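Local atomic coordinates of FtsZ-like protein of unknown function (Nostoc punctiforme, PDB entry 3C8L), a protein that is of unknown function but FtsZ-like, and forms a tetramer of small alpha/beta chains. Residues I9-I15 / L109-A114; V30-I34 / V73-P78; E57-P63 / T83-G89. All coordinates share one frame; numbering follows the deposited sequence.

Overall arrangement
The three contacts lie close together: the centres of contacts 1 and 2 are about 10 Å apart, those of 1 and 3 about 9 Å, and those of 2 and 3 about 12 Å. Contacts 1 and 3 belong to one mixed sheet, in which strand 107-120 runs antiparallel to strands 4-16, 55-62 and 81-94. Over that sheet, contact 2 packs the end of helix 22-34 against the end of helix 70-74 and the turn that follows. Along the chain, contact 1 ties the first strand to the last and encloses the other two, whose segments alternate. The first and last strands are thus neighbours in the sheet, and all three contacts adjoin other subunits of the tetramer.

Contact 1 of 3, residues I9-I15 / L109-A114; sequences IEMGMGI and LIAIAA. With IMD (imidazole), chain F.
M13 lays its side chain against I110, its diagonal neighbour on the adjacent strand, while its own backbone faces I112. From M13 CB, which lies 3.9 Å from A111 O, the chain leaves with CG anti to the backbone N (chi1 179°). CG therefore meets I110 CG2 at 3.5 Å, the nearest approach of the two side chains. The M13 SE atom still touches that same methyl, I110 CG2, at 3.8 Å, before a bend at chi3 (63°) turns CE off; the side chain also packs on G12 of the second subunit and H36 of the fourth. I15 and I110 run alongside each other, their CG1 atoms 4.1 Å apart. At the other end A114 CB touches both M11 CG (4.0 Å) and I9 CG2. All lie on the face of M11, M13 and I15.

G12 pairs antiparallel with A113 and G14 with A111 through two reciprocal N-H...O bonds each, the shortest from A111 N to G14 O (2.8 Å). On the helix side these pairs present two alanine methyls and the bare backbone of two glycines; A111 touches A25 and A113 touches A29 of helix 22-34, and N32 OD1 of that helix accepts a bond from M13 N. Apart from this apolar zone, E10 OE2 takes a short, nearly straight bond of 2.5 Å from N1 of an imidazole, probably from the crystallisation liquor, while E10 OE1 is bonded to N37. The chemistry implies a ladder asymmetric in bulk: alanines and glycines, consistent with close helix approach, behind long apolar chains partly packed on the second subunit.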
# COMPACT_ATOMS: atom_id res chain seq x y z
N ILE A 9 4.52 -15.30 0.46
CA ILE A 9 5.51 -14.23 0.68
C ILE A 9 4.73 -12.92 0.63
O ILE A 9 4.04 -12.64 -0.36
CB ILE A 9 6.65 -14.25 -0.36
CG1 ILE A 9 7.31 -15.63 -0.46
CG2 ILE A 9 7.66 -13.17 -0.05
CD1 ILE A 9 8.27 -15.77 -1.63
N GLU A 10 4.80 -12.13 1.70
CA GLU A 10 4.10 -10.86 1.84
C GLU A 10 5.16 -9.76 1.89
O GLU A 10 6.05 -9.80 2.75
CB GLU A 10 3.31 -10.88 3.14
CG GLU A 10 2.31 -11.98 3.22
CD GLU A 10 1.73 -12.09 4.62
OE1 GLU A 10 0.80 -11.35 4.96
OE2 GLU A 10 2.24 -12.95 5.38
N MSE A 11 5.05 -8.77 1.02
CA MSE A 11 6.06 -7.73 0.90
C MSE A 11 5.50 -6.36 1.27
O MSE A 11 4.34 -6.02 1.00
CB MSE A 11 6.64 -7.75 -0.51
CG MSE A 11 7.55 -9.01 -0.71
SE MSE A 11 7.82 -9.59 -2.52
CE MSE A 11 6.04 -10.39 -2.82
N GLY A 12 6.36 -5.53 1.85
CA GLY A 12 5.99 -4.21 2.30
C GLY A 12 7.14 -3.25 2.37
O GLY A 12 8.31 -3.67 2.40
N MSE A 13 6.81 -1.96 2.43
CA MSE A 13 7.78 -0.87 2.51
C MSE A 13 7.51 -0.06 3.78
O MSE A 13 6.34 0.17 4.12
CB MSE A 13 7.63 0.05 1.28
CG MSE A 13 8.58 1.25 1.24
SE MSE A 13 8.38 2.36 -0.31
CE MSE A 13 6.70 2.89 -0.01
N GLY A 14 8.57 0.42 4.41
CA GLY A 14 8.48 1.24 5.62
C GLY A 14 9.48 2.38 5.52
O GLY A 14 10.55 2.23 4.93
N ILE A 15 9.11 3.51 6.08
CA ILE A 15 9.91 4.71 5.96
C ILE A 15 10.12 5.43 7.27
O ILE A 15 9.16 5.65 8.00
CB ILE A 15 9.21 5.70 4.97
CG1 ILE A 15 8.84 5.00 3.64
CG2 ILE A 15 10.10 6.94 4.72
CD1 ILE A 15 7.99 5.82 2.68
N LEU A 109 14.99 7.25 5.36
CA LEU A 109 15.39 5.88 5.14
C LEU A 109 14.20 5.01 4.78
O LEU A 109 13.19 5.00 5.51
CB LEU A 109 16.07 5.31 6.40
CG LEU A 109 17.19 6.19 6.99
CD1 LEU A 109 17.80 5.49 8.24
CD2 LEU A 109 18.27 6.50 5.98
N ILE A 110 14.34 4.25 3.70
CA ILE A 110 13.29 3.39 3.22
C ILE A 110 13.74 1.93 3.27
O ILE A 110 14.79 1.57 2.73
CB ILE A 110 12.85 3.77 1.78
CG1 ILE A 110 12.46 5.25 1.71
CG2 ILE A 110 11.71 2.85 1.38
CD1 ILE A 110 12.16 5.74 0.33
N ALA A 111 12.97 1.10 3.98
CA ALA A 111 13.19 -0.32 4.10
C ALA A 111 12.15 -1.11 3.34
O ALA A 111 11.02 -0.65 3.18
CB ALA A 111 13.08 -0.77 5.61
N ILE A 112 12.58 -2.29 2.92
CA ILE A 112 11.73 -3.29 2.31
C ILE A 112 11.73 -4.52 3.22
O ILE A 112 12.78 -4.89 3.75
CB ILE A 112 12.28 -3.71 0.94
CG1 ILE A 112 12.17 -2.54 -0.02
CG2 ILE A 112 11.54 -4.95 0.39
CD1 ILE A 112 12.92 -2.78 -1.25
N ALA A 113 10.57 -5.14 3.40
CA ALA A 113 10.46 -6.39 4.14
C ALA A 113 9.71 -7.42 3.29
O ALA A 113 8.72 -7.10 2.62
CB ALA A 113 9.73 -6.25 5.51
N ALA A 114 10.22 -8.65 3.28
CA ALA A 114 9.56 -9.81 2.73
C ALA A 114 9.33 -10.75 3.92
O ALA A 114 10.29 -11.16 4.57
CB ALA A 114 10.37 -10.51 1.64
N1 IMD F . 1.74 -13.05 7.86
C2 IMD F . 0.70 -12.49 8.44
N3 IMD F . 0.80 -12.69 9.78
C4 IMD F . 1.92 -13.38 10.01
C5 IMD F . 2.52 -13.63 8.80

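Contact 2 of 3, residues V30-I34 / V73-P78; sequences VRNAI and VLAVLP
R31 and V76 bring the two backbones to a CA-CA distance of 6.2 Å, where the last turn of helix 22-34 passes a chain that leaves helix 70-74 through a type I turn from L74 to L77. No hydrogen bond crosses between them, and apolar side chains make the contact. V30 points at the turn and divides its two methyls: CG2 meets V73 CG1 at 3.7 Å, whereas CG1 lies against both V76 CG1 (3.8 Å) and L77 CD2 (3.9 Å). V73 and L77 each cross V30 at about a right angle. V76 CG1 reaches past V30 to the helix backbone and rests 3.6 Å from R31 N, beside R31 CB.

One turn further on, I34 places CG1 between its backbone N and carbonyl carbon (chi1 71°), the crowded position, and from there extends CD1 toward the turn. That methyl touches L77 CD2 at 4.0 Å and ends 3.9 Å from P78 CD. L77 CD2 is consequently shared by V30 and I34, linking successive turns of the helix to one leucine. Beneath, V30 also touches A113 and V115, and L77 reaches I56, so the seam extends down to the sheet. Helix 22-34 and the short helix 70-74 with its exit turn, lying together on one face of the sheet, the latter forming the crossover of a beta-alpha-beta unit, are typical of a two-layer alpha/beta fold.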
# COMPACT_ATOMS: atom_id res chain seq x y z
N VAL A 30 7.72 -4.38 7.92
CA VAL A 30 7.11 -5.64 8.32
C VAL A 30 5.60 -5.44 8.58
O VAL A 30 4.77 -6.24 8.12
CB VAL A 30 7.82 -6.23 9.57
CG1 VAL A 30 7.10 -7.49 10.07
CG2 VAL A 30 9.28 -6.56 9.23
N ARG A 31 5.25 -4.37 9.28
CA ARG A 31 3.83 -4.08 9.56
C ARG A 31 3.07 -3.94 8.24
O ARG A 31 2.00 -4.51 8.06
CB ARG A 31 3.66 -2.80 10.38
CG ARG A 31 2.15 -2.41 10.53
CD ARG A 31 1.94 -1.31 11.50
NE ARG A 31 2.52 -0.07 11.01
CZ ARG A 31 2.80 0.97 11.78
NH1 ARG A 31 2.62 0.92 13.09
NH2 ARG A 31 3.33 2.06 11.23
N ASN A 32 3.61 -3.13 7.32
CA ASN A 32 3.01 -2.86 5.96
C ASN A 32 2.87 -4.14 5.19
O ASN A 32 1.92 -4.32 4.43
CB ASN A 32 3.91 -1.89 5.09
CG ASN A 32 3.30 -1.46 3.64
OD1 ASN A 32 3.85 -1.82 2.54
ND2 ASN A 32 2.25 -0.63 3.65
N ALA A 33 3.84 -5.05 5.35
CA ALA A 33 3.82 -6.29 4.58
C ALA A 33 2.63 -7.19 4.92
O ALA A 33 2.09 -7.88 4.05
CB ALA A 33 5.13 -7.06 4.78
N ILE A 34 2.27 -7.21 6.20
CA ILE A 34 1.25 -8.12 6.65
C ILE A 34 -0.11 -7.51 6.98
O ILE A 34 -1.10 -8.24 7.10
CB ILE A 34 1.75 -8.94 7.88
CG1 ILE A 34 1.85 -8.06 9.13
CG2 ILE A 34 3.06 -9.68 7.56
CD1 ILE A 34 2.23 -8.79 10.44
N VAL A 73 11.93 -5.38 15.63
CA VAL A 73 11.35 -5.69 14.32
C VAL A 73 10.51 -6.97 14.41
O VAL A 73 9.38 -7.00 13.92
CB VAL A 73 12.45 -5.81 13.25
CG1 VAL A 73 11.87 -6.29 11.92
CG2 VAL A 73 13.18 -4.48 13.08
N LEU A 74 11.05 -8.02 15.00
CA LEU A 74 10.30 -9.27 15.08
C LEU A 74 9.05 -9.20 15.93
O LEU A 74 8.11 -9.93 15.69
CB LEU A 74 11.20 -10.45 15.51
CG LEU A 74 12.23 -10.90 14.48
CD1 LEU A 74 13.07 -12.06 15.02
CD2 LEU A 74 11.56 -11.27 13.15
N ALA A 75 9.04 -8.29 16.91
CA ALA A 75 7.87 -8.12 17.76
C ALA A 75 6.66 -7.58 16.95
O ALA A 75 5.54 -7.62 17.43
CB ALA A 75 8.18 -7.21 18.96
N VAL A 76 6.87 -7.05 15.75
CA VAL A 76 5.74 -6.62 14.91
C VAL A 76 4.89 -7.84 14.53
O VAL A 76 3.68 -7.72 14.34
CB VAL A 76 6.25 -5.89 13.65
CG1 VAL A 76 5.11 -5.56 12.66
CG2 VAL A 76 7.01 -4.62 14.06
N LEU A 77 5.52 -9.02 14.36
CA LEU A 77 4.76 -10.20 14.02
C LEU A 77 3.98 -10.67 15.23
O LEU A 77 4.55 -10.81 16.33
CB LEU A 77 5.68 -11.31 13.53
CG LEU A 77 6.50 -11.07 12.26
CD1 LEU A 77 7.51 -12.19 12.09
CD2 LEU A 77 5.61 -10.93 11.02
N PRO A 78 2.67 -10.93 15.04
CA PRO A 78 1.81 -11.32 16.12
C PRO A 78 1.99 -12.73 16.69
O PRO A 78 1.55 -12.98 17.80
CB PRO A 78 0.40 -11.17 15.48
CG PRO A 78 0.60 -11.37 14.04
CD PRO A 78 1.92 -10.76 13.76

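Contact 3 of 3, residues E57-P63 / T83-G89; sequences EVQVAVP and TLTVESG
E57-A61 and T83-E87 pair residue for residue as parallel strands, the axes of these short strands approaching to 4.7 Å and inclined by 23°. Backbone bonds come first: V58 N gives to T83 O, T85 N to V58 O, V60 N to T85 O and E87 N to V60 O. The bond from V62 N to E87 O is longer, at 3.1 Å. Beyond it, the one from G89 N to V62 O is weak.

Polar side chains meet on the face of Q59 and E87. Q59 NE2 donates to E87 OE2 at 2.9 Å, nearly straight (171°) and within its own amide plane, but it comes in from above the carboxylate plane. With CG between its backbone N and carbonyl carbon (chi1 70°), E87 lies over V60 O, its CG 3.8 Å from A61 CB; its OE1 bonds a glycerol, probably from the crystallisation liquor. A water gives hydrogens to E87 OE2 (2.7 Å) and V60 O, and accepts one from T85 OG1. A second water donates to V58 O and also bonds T83 OG1.

Apolar contacts occupy the other face. L84 CD1 leans over to V58 CG1 (3.6 Å) and V60 CG2 (3.9 Å), and V86 CG1 lies 4.0 Å from V62 CG1.

Within the sheet, strand 107-120 pairs antiparallel with the other edge of 57-63, through backbone bonds of A114 to Q59 and I112 to A61. Helices 22-34 and 70-74 cover the valine and leucine face, A26 meeting V60 and E70 meeting L84, while Q59 on the opposite face reaches I92 O of the second subunit.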
# COMPACT_ATOMS: atom_id res chain seq x y z
N GLU A 57 9.77 -16.30 8.33
CA GLU A 57 11.08 -15.75 8.07
C GLU A 57 10.89 -14.34 7.51
O GLU A 57 10.14 -14.14 6.54
CB GLU A 57 11.85 -16.58 7.05
CG GLU A 57 12.23 -17.97 7.48
CD GLU A 57 12.93 -18.72 6.30
OE1 GLU A 57 13.18 -18.12 5.23
OE2 GLU A 57 13.15 -19.88 6.48
N VAL A 58 11.66 -13.39 8.05
CA VAL A 58 11.59 -12.01 7.63
C VAL A 58 12.92 -11.62 7.01
O VAL A 58 13.97 -11.86 7.61
CB VAL A 58 11.27 -11.07 8.81
CG1 VAL A 58 11.16 -9.62 8.33
CG2 VAL A 58 9.99 -11.50 9.50
N GLN A 59 12.87 -11.05 5.79
CA GLN A 59 14.04 -10.56 5.09
C GLN A 59 13.86 -9.06 4.92
O GLN A 59 12.88 -8.63 4.29
CB GLN A 59 14.14 -11.22 3.70
CG GLN A 59 15.33 -10.76 2.88
CD GLN A 59 15.27 -11.16 1.40
OE1 GLN A 59 14.33 -11.81 0.96
NE2 GLN A 59 16.29 -10.76 0.65
N VAL A 60 14.76 -8.27 5.53
CA VAL A 60 14.73 -6.81 5.42
C VAL A 60 15.95 -6.26 4.71
O VAL A 60 17.07 -6.73 4.93
CB VAL A 60 14.66 -6.16 6.84
CG1 VAL A 60 14.98 -4.65 6.80
CG2 VAL A 60 13.27 -6.39 7.46
N ALA A 61 15.73 -5.28 3.81
CA ALA A 61 16.80 -4.55 3.14
C ALA A 61 16.56 -3.08 3.49
O ALA A 61 15.45 -2.56 3.32
CB ALA A 61 16.85 -4.82 1.67
N VAL A 62 17.61 -2.41 3.96
CA VAL A 62 17.47 -1.03 4.40
C VAL A 62 18.87 -0.41 4.48
O VAL A 62 19.86 -1.14 4.59
CB VAL A 62 16.84 -1.03 5.86
CG1 VAL A 62 17.78 -1.74 6.88
CG2 VAL A 62 16.49 0.36 6.37
N PRO A 63 18.97 0.93 4.39
CA PRO A 63 20.27 1.55 4.62
C PRO A 63 20.68 1.35 6.10
O PRO A 63 19.82 1.29 6.98
CB PRO A 63 20.06 3.02 4.26
CG PRO A 63 18.77 3.07 3.54
CD PRO A 63 17.97 1.92 3.93
N THR A 83 12.28 -15.59 12.46
CA THR A 83 13.67 -15.30 12.22
C THR A 83 13.76 -14.03 11.37
O THR A 83 12.82 -13.71 10.59
CB THR A 83 14.44 -16.41 11.53
OG1 THR A 83 13.92 -16.60 10.22
CG2 THR A 83 14.38 -17.70 12.30
N LEU A 84 14.89 -13.34 11.47
CA LEU A 84 15.15 -12.14 10.70
C LEU A 84 16.54 -12.12 10.07
O LEU A 84 17.51 -12.59 10.68
CB LEU A 84 15.08 -10.87 11.62
CG LEU A 84 15.39 -9.50 11.01
CD1 LEU A 84 14.32 -9.12 9.97
CD2 LEU A 84 15.46 -8.43 12.11
N THR A 85 16.60 -11.63 8.84
CA THR A 85 17.87 -11.29 8.21
C THR A 85 17.75 -9.80 7.83
O THR A 85 16.65 -9.32 7.49
CB THR A 85 18.23 -12.13 6.98
OG1 THR A 85 17.31 -11.87 5.92
CG2 THR A 85 18.26 -13.61 7.34
N VAL A 86 18.85 -9.07 7.94
CA VAL A 86 18.91 -7.67 7.55
C VAL A 86 20.11 -7.53 6.62
O VAL A 86 21.20 -8.04 6.91
CB VAL A 86 19.04 -6.71 8.75
CG1 VAL A 86 18.79 -5.30 8.31
CG2 VAL A 86 18.01 -7.06 9.82
N GLU A 87 19.91 -6.84 5.50
CA GLU A 87 20.94 -6.61 4.51
C GLU A 87 20.85 -5.19 3.98
O GLU A 87 19.84 -4.50 4.15
CB GLU A 87 20.77 -7.62 3.35
CG GLU A 87 19.53 -7.36 2.48
CD GLU A 87 19.21 -8.52 1.58
OE1 GLU A 87 19.75 -8.55 0.45
OE2 GLU A 87 18.53 -9.45 2.02
N SER A 88 21.93 -4.72 3.35
CA SER A 88 21.96 -3.38 2.77
C SER A 88 21.09 -3.35 1.50
O SER A 88 21.21 -4.21 0.65
CB SER A 88 23.38 -2.95 2.45
OG SER A 88 23.41 -1.62 1.98
N GLY A 89 20.27 -2.32 1.39
CA GLY A 89 19.32 -2.16 0.29
C GLY A 89 18.35 -1.07 0.64
O GLY A 89 18.66 -0.15 1.41
O HOH W 1 14.82 -14.59 7.85
O HOH W 2 17.92 -9.52 4.67